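Local atomic coordinates of nitronate monooxygenase family protein (Pseudomonas aeruginosa, PDB entry 4QIT), a protein that uses flavin mononucleotide and molecular oxygen to carry out the oxidative denitrification of alkyl nitronates, propionate 3-nitronate being the best substrate. Residues R13-Q18 with G155-V160; A270-T275 with Q334-A339; A91-L96 with Y309-A314. The protein carries 1 engineered substitution. All coordinates share one frame; numbering follows the deposited sequence.

Overall arrangement
From the N terminus, helix 8-14 and the loop after it open contact 1, which strand 157-162 closes, joining the chain start to the start of the fifth strand of the TIM barrel. Within that loop, helix 86-101 opens contact 3, which packs it against helix 307-320 outside the barrel strands. Contact 2 opens at 270-275, before contact 3 has closed, and joins the edge of the small antiparallel sheet to the loop before helix 344-355, where the second subunit also reaches. Contact 3 therefore crosses both others, contacts 1 and 2 follow in series, and none nests. Contacts 1 and 3 lie on opposite sides of the chain's centre, their own centres about 39 Å apart.

Contact 1: residues R13-Q18 with G155-V160; sequences RLLGIQ and GIRVLV
Arg-157 reaches across to the C-terminal end of helix 8-14 with its inner nitrogen: NE, rather than either terminal nitrogen, donates to the carbonyl oxygen of Leu-14 at 2.8 Å. The contact belongs to the TIM barrel, where Arg-157 begins strand 157-162 and the short helix precedes the first strand, placing the pair at the N-terminal end of the barrel strands. The N-H...O angle is 156°, and the acceptor sits slightly out of the guanidinium plane. Leu-14 meets the same group a second time, with its side chain. Methyl CD1 lies over one guanidinium face, offset toward the rim and 3.5 Å from CZ of Arg-157. A bend at chi2 (-59°) folds the arginine back, and from there the chain runs out extended to the helix end. Next to this hydrogen bond, Leu-15, the first residue to leave helical geometry, sets its CG 4.2 Å from CG of Arg-157. Its side chain also rests on Ala-135 and Leu-44, so the first residue past the helix is buried against the start of strand 135-139 and the loop at Leu-44. A water extends the link by one residue: it lies at the guanidinium edge, in plane, accepting from NH2 of Arg-157 at 3.1 Å and donating to O of Arg-13 at 2.8 Å.

Contact 2: residues A270-T275 with Q334-A339; sequences ARTALT and QGAALA
Thr-272 faces the 334-339 loop with both branches of its side chain, and each meets a different residue. Hydroxyl OG1 approaches the aliphatic part of Gln-334, 3.7 Å from its CG, while methyl CG2 points to Ala-336 and stops 4.4 Å from its CB. A chi1 of 68° sets this division, placing OG1 between the backbone N and the carbonyl carbon and CG2 beside the backbone N. The side chains of Thr-272 and Gln-334 meet at about a right angle, so they touch at one point instead of running alongside each other. This approach is the tighter part of the contact; the methyl pair is looser. The polar end of Thr-272 is held from elsewhere, OG1 being hydrogen-bonded to NH1 of Arg-284 on the neighbouring strand 283-285.

On the other side direct packing gives way to a bridging water, which donates to the backbone O of Thr-272 at 2.9 Å and accepts from NE2 of Gln-334 at 3.1 Å. The glutamine reaches it because its chain runs straight beyond CG (chi2 -178°). The same amide is gripped by the second subunit, NE2 giving a bond to Ala-201 O and OE1 receiving one from Gly-203 N, both of that subunit, which fixes its rotation. The side chain of Ala-336 is about 4 Å from that of Thr-246, which probably binds FMN; the loop lies just behind this residue of the cofactor site, which sits, as usual in flavin-binding TIM barrels, at the C-terminal ends of the strands.

Contact 3: residues A91-L96 with Y309-A314; sequences AWLDYL and YDATKA
The indole of Trp-92 receives Ala-311 at its edge, near the ring plane, with CB of the alanine 4.2 Å from CD1. Over one face of the same ring lies Leu-96 CD1, 3.5 Å above the plane and offset toward the rim, a contact made one turn on within helix 86-101. A water occupies another part of the indole edge, in plane, where it accepts from NE1 of Trp-92 at 2.9 Å. It donates in turn to OG1 of Thr-312 at 2.8 Å, so the buried indole nitrogen is tied to helix 307-320 through one solvent molecule. Thr-312 OG1 is also bonded to the backbone O of Met-278, in the loop between strands 273-275 and 283-285.

The rest of the contact is apolar and converges on one methyl. Ala-311 CB is met by Leu-93 CD2 at 4.1 Å and by Leu-96 CD2 at 4.0 Å, as well as by the tryptophan edge. Leu-96 therefore works with both branches, CD1 over the indole and CD2 against the alanine. The anti placement of Trp-92 CG relative to its backbone N (chi1 -171°) carries the indole out to one side of the interface, with its CD1 and NE1 edge turned to helix 307-320. The helices run nearly alongside each other, their short segments 11.0 Å apart at closest approach and crossing at -26°. Both lie outside the ring of barrel strands, one inserted between the third and fourth strands and the other following the eighth, consistent with the mainly helical domain that class I nitronate monooxygenases add to their TIM barrel.

Contact 1: residues R13-Q18 with G155-V160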
loop_
_atom_site.group_PDB
_atom_site.type_symbol
_atom_site.label_atom_id
_atom_site.label_comp_id
_atom_site.label_asym_id
_atom_site.label_seq_id
_atom_site.Cartn_x
_atom_site.Cartn_y
_atom_site.Cartn_z
ATOM N N ARG A 13 -18.388 -20.862 10.060
ATOM C CA ARG A 13 -18.652 -21.998 10.937
ATOM C C ARG A 13 -17.709 -21.992 12.138
ATOM O O ARG A 13 -18.114 -22.311 13.256
ATOM C CB ARG A 13 -18.524 -23.314 10.163
ATOM C CG ARG A 13 -19.104 -24.536 10.892
ATOM C CD ARG A 13 -20.631 -24.486 10.916
ATOM N NE ARG A 13 -21.243 -25.814 10.986
ATOM C CZ ARG A 13 -21.775 -26.344 12.083
ATOM N NH1 ARG A 13 -21.778 -25.667 13.227
ATOM N NH2 ARG A 13 -22.315 -27.555 12.037
ATOM N N LEU A 14 -16.453 -21.622 11.905
ATOM C CA LEU A 14 -15.453 -21.582 12.967
ATOM C C LEU A 14 -15.844 -20.578 14.037
ATOM O O LEU A 14 -15.732 -20.842 15.235
ATOM C CB LEU A 14 -14.088 -21.209 12.400
ATOM C CG LEU A 14 -12.948 -21.071 13.408
ATOM C CD1 LEU A 14 -12.580 -22.438 13.958
ATOM C CD2 LEU A 14 -11.742 -20.399 12.759
ATOM N N LEU A 15 -16.293 -19.410 13.601
ATOM C CA LEU A 15 -16.820 -18.445 14.541
ATOM C C LEU A 15 -18.295 -18.778 14.660
ATOM O O LEU A 15 -18.756 -19.711 14.028
ATOM C CB LEU A 15 -16.502 -17.027 14.083
ATOM C CG LEU A 15 -15.038 -16.912 14.559
ATOM C CD1 LEU A 15 -13.994 -17.131 13.451
ATOM C CD2 LEU A 15 -14.743 -15.694 15.422
ATOM N N GLY A 16 -19.056 -18.109 15.493
ATOM C CA GLY A 16 -20.413 -18.622 15.594
ATOM C C GLY A 16 -21.400 -17.974 14.643
ATOM O O GLY A 16 -22.568 -17.864 14.986
ATOM N N ILE A 17 -20.950 -17.555 13.459
ATOM C CA ILE A 17 -21.634 -16.460 12.759
ATOM C C ILE A 17 -22.161 -16.782 11.366
ATOM O O ILE A 17 -21.821 -17.813 10.788
ATOM C CB ILE A 17 -20.725 -15.209 12.680
ATOM C CG1 ILE A 17 -19.539 -15.457 11.738
ATOM C CG2 ILE A 17 -20.264 -14.820 14.076
ATOM C CD1 ILE A 17 -18.433 -14.384 11.821
ATOM N N GLN A 18 -22.968 -15.875 10.817
ATOM C CA GLN A 18 -23.575 -16.081 9.509
ATOM C C GLN A 18 -22.802 -15.426 8.358
ATOM O O GLN A 18 -22.833 -15.925 7.235
ATOM C CB GLN A 18 -25.028 -15.590 9.513
ATOM C CG GLN A 18 -25.937 -16.365 10.458
ATOM C CD GLN A 18 -26.071 -17.822 10.063
ATOM O OE1 GLN A 18 -26.298 -18.141 8.895
ATOM N NE2 GLN A 18 -25.921 -18.719 11.036
ATOM N N GLY A 155 -12.797 -22.672 24.675
ATOM C CA GLY A 155 -13.624 -22.526 23.489
ATOM C C GLY A 155 -13.455 -21.242 22.700
ATOM O O GLY A 155 -14.092 -21.069 21.660
ATOM N N ILE A 156 -12.598 -20.348 23.181
ATOM C CA ILE A 156 -12.373 -19.061 22.517
ATOM C C ILE A 156 -11.568 -19.216 21.219
ATOM O O ILE A 156 -10.564 -19.935 21.182
ATOM C CB ILE A 156 -11.629 -18.088 23.461
ATOM C CG1 ILE A 156 -12.406 -17.906 24.767
ATOM C CG2 ILE A 156 -11.363 -16.748 22.764
ATOM C CD1 ILE A 156 -11.609 -17.248 25.874
ATOM N N ARG A 157 -12.013 -18.552 20.148
ATOM C CA ARG A 157 -11.227 -18.484 18.917
ATOM C C ARG A 157 -10.248 -17.318 19.014
ATOM O O ARG A 157 -10.632 -16.233 19.442
ATOM C CB ARG A 157 -12.126 -18.284 17.694
ATOM C CG ARG A 157 -13.228 -19.320 17.544
ATOM C CD ARG A 157 -12.674 -20.721 17.441
ATOM N NE ARG A 157 -13.718 -21.668 17.068
ATOM C CZ ARG A 157 -13.629 -22.983 17.235
ATOM N NH1 ARG A 157 -12.545 -23.513 17.786
ATOM N NH2 ARG A 157 -14.628 -23.768 16.855
ATOM N N VAL A 158 -8.996 -17.540 18.619
ATOM C CA VAL A 158 -7.955 -16.519 18.775
ATOM C C VAL A 158 -7.458 -16.001 17.429
ATOM O O VAL A 158 -7.015 -16.779 16.569
ATOM C CB VAL A 158 -6.752 -17.045 19.585
ATOM C CG1 VAL A 158 -5.636 -15.994 19.642
ATOM C CG2 VAL A 158 -7.191 -17.444 21.000
ATOM N N LEU A 159 -7.538 -14.682 17.248
ATOM C CA LEU A 159 -7.040 -14.042 16.031
ATOM C C LEU A 159 -5.845 -13.162 16.382
ATOM O O LEU A 159 -5.807 -12.566 17.461
ATOM C CB LEU A 159 -8.110 -13.153 15.395
ATOM C CG LEU A 159 -9.516 -13.682 15.102
ATOM C CD1 LEU A 159 -10.135 -12.877 13.965
ATOM C CD2 LEU A 159 -9.541 -15.156 14.780
ATOM N N VAL A 160 -4.883 -13.059 15.467
ATOM C CA VAL A 160 -3.780 -12.117 15.634
ATOM C C VAL A 160 -3.529 -11.381 14.325
ATOM O O VAL A 160 -3.543 -11.985 13.253
ATOM C CB VAL A 160 -2.467 -12.820 16.087
ATOM C CG1 VAL A 160 -1.374 -11.785 16.367
ATOM C CG2 VAL A 160 -2.689 -13.669 17.329
HETATM O O HOH W 1 -17.459 -23.610 15.613
#

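Contact 2: residues A270-T275 with Q334-A339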
loop_
_atom_site.group_PDB
_atom_site.type_symbol
_atom_site.label_atom_id
_atom_site.label_comp_id
_atom_site.label_asym_id
_atom_site.label_seq_id
_atom_site.Cartn_x
_atom_site.Cartn_y
_atom_site.Cartn_z
ATOM N N ALA A 270 -10.276 12.768 1.499
ATOM C CA ALA A 270 -9.533 12.523 0.270
ATOM C C ALA A 270 -8.088 12.108 0.520
ATOM O O ALA A 270 -7.429 11.599 -0.382
ATOM C CB ALA A 270 -9.578 13.744 -0.636
ATOM N N ARG A 271 -7.565 12.340 1.720
ATOM C CA ARG A 271 -6.165 11.983 1.946
ATOM C C ARG A 271 -5.892 11.552 3.390
ATOM O O ARG A 271 -6.245 12.246 4.353
ATOM C CB ARG A 271 -5.250 13.138 1.499
ATOM C CG ARG A 271 -3.731 12.905 1.586
ATOM C CD ARG A 271 -3.125 12.065 0.443
ATOM N NE ARG A 271 -3.516 12.444 -0.921
ATOM C CZ ARG A 271 -2.713 12.974 -1.843
ATOM N NH1 ARG A 271 -1.439 13.229 -1.571
ATOM N NH2 ARG A 271 -3.192 13.240 -3.056
ATOM N N THR A 272 -5.325 10.358 3.532
ATOM C CA THR A 272 -4.839 9.896 4.831
ATOM C C THR A 272 -3.315 9.870 4.829
ATOM O O THR A 272 -2.678 9.900 3.775
ATOM C CB THR A 272 -5.354 8.487 5.204
ATOM O OG1 THR A 272 -4.777 7.508 4.321
ATOM C CG2 THR A 272 -6.883 8.416 5.138
ATOM N N ALA A 273 -2.724 9.807 6.012
ATOM C CA ALA A 273 -1.272 9.711 6.128
ATOM C C ALA A 273 -0.901 8.928 7.367
ATOM O O ALA A 273 -1.714 8.767 8.287
ATOM C CB ALA A 273 -0.640 11.100 6.170
ATOM N N LEU A 274 0.335 8.442 7.382
ATOM C CA LEU A 274 0.888 7.764 8.546
ATOM C C LEU A 274 1.621 8.750 9.434
ATOM O O LEU A 274 2.287 9.672 8.950
ATOM C CB LEU A 274 1.871 6.680 8.103
ATOM C CG LEU A 274 1.233 5.524 7.343
ATOM C CD1 LEU A 274 2.295 4.675 6.641
ATOM C CD2 LEU A 274 0.445 4.679 8.322
ATOM N N THR A 275 1.507 8.557 10.741
ATOM C CA THR A 275 2.234 9.379 11.693
ATOM C C THR A 275 2.714 8.528 12.864
ATOM O O THR A 275 2.032 7.592 13.289
ATOM C CB THR A 275 1.361 10.540 12.226
ATOM O OG1 THR A 275 2.112 11.303 13.182
ATOM C CG2 THR A 275 0.064 10.022 12.891
ATOM N N GLN A 334 -7.368 3.990 3.712
ATOM C CA GLN A 334 -7.216 4.621 2.404
ATOM C C GLN A 334 -8.488 4.547 1.558
ATOM O O GLN A 334 -8.552 5.159 0.495
ATOM C CB GLN A 334 -6.003 4.050 1.662
ATOM C CG GLN A 334 -4.673 4.451 2.297
ATOM C CD GLN A 334 -3.478 3.917 1.531
ATOM O OE1 GLN A 334 -3.554 2.864 0.903
ATOM N NE2 GLN A 334 -2.370 4.662 1.558
ATOM N N GLY A 335 -9.505 3.835 2.034
ATOM C CA GLY A 335 -10.814 3.862 1.395
ATOM C C GLY A 335 -11.766 4.875 2.007
ATOM O O GLY A 335 -12.974 4.812 1.745
ATOM N N ALA A 336 -11.224 5.803 2.793
ATOM C CA ALA A 336 -12.035 6.778 3.531
ATOM C C ALA A 336 -13.076 7.517 2.699
ATOM O O ALA A 336 -14.200 7.733 3.174
ATOM C CB ALA A 336 -11.147 7.779 4.257
ATOM N N ALA A 337 -12.729 7.879 1.464
ATOM C CA ALA A 337 -13.663 8.642 0.628
ATOM C C ALA A 337 -14.914 7.850 0.268
ATOM O O ALA A 337 -15.908 8.425 -0.206
ATOM C CB ALA A 337 -12.973 9.155 -0.635
ATOM N N LEU A 338 -14.888 6.547 0.512
ATOM C CA LEU A 338 -16.037 5.693 0.221
ATOM C C LEU A 338 -16.899 5.419 1.459
ATOM O O LEU A 338 -17.810 4.577 1.422
ATOM C CB LEU A 338 -15.573 4.373 -0.386
ATOM C CG LEU A 338 -14.637 4.522 -1.586
ATOM C CD1 LEU A 338 -14.114 3.150 -2.014
ATOM C CD2 LEU A 338 -15.340 5.230 -2.721
ATOM N N ALA A 339 -16.609 6.121 2.553
ATOM C CA ALA A 339 -17.376 5.971 3.785
ATOM C C ALA A 339 -18.842 6.335 3.594
ATOM O O ALA A 339 -19.182 7.249 2.828
ATOM C CB ALA A 339 -16.756 6.803 4.907
HETATM O O HOH W 2 -2.544 7.754 1.824
#

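Contact 3: residues A91-L96 with Y309-A314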
loop_
_atom_site.group_PDB
_atom_site.type_symbol
_atom_site.label_atom_id
_atom_site.label_comp_id
_atom_site.label_asym_id
_atom_site.label_seq_id
_atom_site.Cartn_x
_atom_site.Cartn_y
_atom_site.Cartn_z
ATOM N N ALA A 91 11.974 15.913 27.700
ATOM C CA ALA A 91 12.361 16.661 26.508
ATOM C C ALA A 91 11.207 16.763 25.501
ATOM O O ALA A 91 11.043 17.789 24.831
ATOM C CB ALA A 91 13.599 16.035 25.858
ATOM N N TRP A 92 10.418 15.693 25.398
ATOM C CA TRP A 92 9.282 15.681 24.489
ATOM C C TRP A 92 8.224 16.684 24.949
ATOM O O TRP A 92 7.721 17.476 24.147
ATOM C CB TRP A 92 8.693 14.273 24.383
ATOM C CG TRP A 92 7.659 14.168 23.305
ATOM C CD1 TRP A 92 6.302 14.074 23.458
ATOM C CD2 TRP A 92 7.907 14.160 21.900
ATOM N NE1 TRP A 92 5.691 14.010 22.228
ATOM C CE2 TRP A 92 6.658 14.063 21.252
ATOM C CE3 TRP A 92 9.070 14.233 21.122
ATOM C CZ2 TRP A 92 6.537 14.032 19.862
ATOM C CZ3 TRP A 92 8.951 14.201 19.741
ATOM C CH2 TRP A 92 7.691 14.106 19.123
ATOM N N LEU A 93 7.890 16.640 26.238
ATOM C CA LEU A 93 6.955 17.595 26.822
ATOM C C LEU A 93 7.425 19.042 26.643
ATOM O O LEU A 93 6.636 19.909 26.280
ATOM C CB LEU A 93 6.737 17.278 28.301
ATOM C CG LEU A 93 5.984 15.969 28.551
ATOM C CD1 LEU A 93 6.105 15.534 30.005
ATOM C CD2 LEU A 93 4.523 16.135 28.164
ATOM N N ASP A 94 8.712 19.298 26.876
ATOM C CA ASP A 94 9.247 20.647 26.690
ATOM C C ASP A 94 9.055 21.124 25.251
ATOM O O ASP A 94 8.726 22.291 24.999
ATOM C CB ASP A 94 10.735 20.700 27.059
ATOM C CG ASP A 94 10.979 20.594 28.554
ATOM O OD1 ASP A 94 10.010 20.669 29.342
ATOM O OD2 ASP A 94 12.157 20.448 28.941
ATOM N N TYR A 95 9.271 20.212 24.307
ATOM C CA TYR A 95 9.065 20.491 22.891
ATOM C C TYR A 95 7.611 20.845 22.578
ATOM O O TYR A 95 7.347 21.720 21.748
ATOM C CB TYR A 95 9.515 19.298 22.038
ATOM C CG TYR A 95 9.354 19.531 20.553
ATOM C CD1 TYR A 95 10.220 20.375 19.865
ATOM C CD2 TYR A 95 8.340 18.910 19.836
ATOM C CE1 TYR A 95 10.073 20.600 18.505
ATOM C CE2 TYR A 95 8.188 19.127 18.474
ATOM C CZ TYR A 95 9.058 19.974 17.819
ATOM O OH TYR A 95 8.914 20.193 16.469
ATOM N N LEU A 96 6.673 20.174 23.247
ATOM C CA LEU A 96 5.242 20.395 23.020
ATOM C C LEU A 96 4.706 21.636 23.735
ATOM O O LEU A 96 3.569 22.046 23.500
ATOM C CB LEU A 96 4.429 19.168 23.466
ATOM C CG LEU A 96 4.296 17.935 22.555
ATOM C CD1 LEU A 96 5.589 17.507 21.912
ATOM C CD2 LEU A 96 3.645 16.766 23.308
ATOM N N TYR A 309 1.486 8.746 23.388
ATOM C CA TYR A 309 0.042 8.968 23.316
ATOM C C TYR A 309 -0.519 9.634 24.574
ATOM O O TYR A 309 -1.465 10.407 24.492
ATOM C CB TYR A 309 -0.718 7.676 22.977
ATOM C CG TYR A 309 -2.065 7.946 22.322
ATOM C CD1 TYR A 309 -2.209 8.978 21.405
ATOM C CD2 TYR A 309 -3.178 7.171 22.612
ATOM C CE1 TYR A 309 -3.421 9.238 20.789
ATOM C CE2 TYR A 309 -4.408 7.427 21.997
ATOM C CZ TYR A 309 -4.512 8.461 21.085
ATOM O OH TYR A 309 -5.713 8.735 20.462
ATOM N N ASP A 310 0.071 9.353 25.732
ATOM C CA ASP A 310 -0.347 10.018 26.963
ATOM C C ASP A 310 -0.124 11.529 26.845
ATOM O O ASP A 310 -0.981 12.321 27.245
ATOM C CB ASP A 310 0.422 9.433 28.151
ATOM C CG ASP A 310 -0.158 9.855 29.491
ATOM O OD1 ASP A 310 -1.396 9.990 29.602
ATOM O OD2 ASP A 310 0.629 10.055 30.447
ATOM N N ALA A 311 1.008 11.928 26.271
ATOM C CA ALA A 311 1.288 13.345 26.070
ATOM C C ALA A 311 0.286 13.952 25.081
ATOM O O ALA A 311 -0.275 15.027 25.315
ATOM C CB ALA A 311 2.736 13.554 25.586
ATOM N N THR A 312 0.053 13.248 23.985
ATOM C CA THR A 312 -0.869 13.719 22.962
ATOM C C THR A 312 -2.286 13.850 23.513
ATOM O O THR A 312 -2.976 14.834 23.217
ATOM C CB THR A 312 -0.841 12.778 21.751
ATOM O OG1 THR A 312 0.460 12.835 21.149
ATOM C CG2 THR A 312 -1.893 13.161 20.709
ATOM N N LYS A 313 -2.721 12.875 24.312
ATOM C CA LYS A 313 -4.054 12.947 24.919
ATOM C C LYS A 313 -4.215 14.188 25.796
ATOM O O LYS A 313 -5.257 14.851 25.771
ATOM C CB LYS A 313 -4.376 11.672 25.697
ATOM C CG LYS A 313 -4.776 10.520 24.810
ATOM C CD LYS A 313 -5.156 9.304 25.649
ATOM C CE LYS A 313 -6.328 8.554 25.053
ATOM N NZ LYS A 313 -7.054 7.782 26.110
ATOM N N ALA A 314 -3.173 14.525 26.545
ATOM C CA ALA A 314 -3.191 15.752 27.329
ATOM C C ALA A 314 -3.358 16.990 26.444
ATOM O O ALA A 314 -4.120 17.892 26.776
ATOM C CB ALA A 314 -1.929 15.864 28.169
HETATM O O HOH W 3 3.143 13.726 20.930
#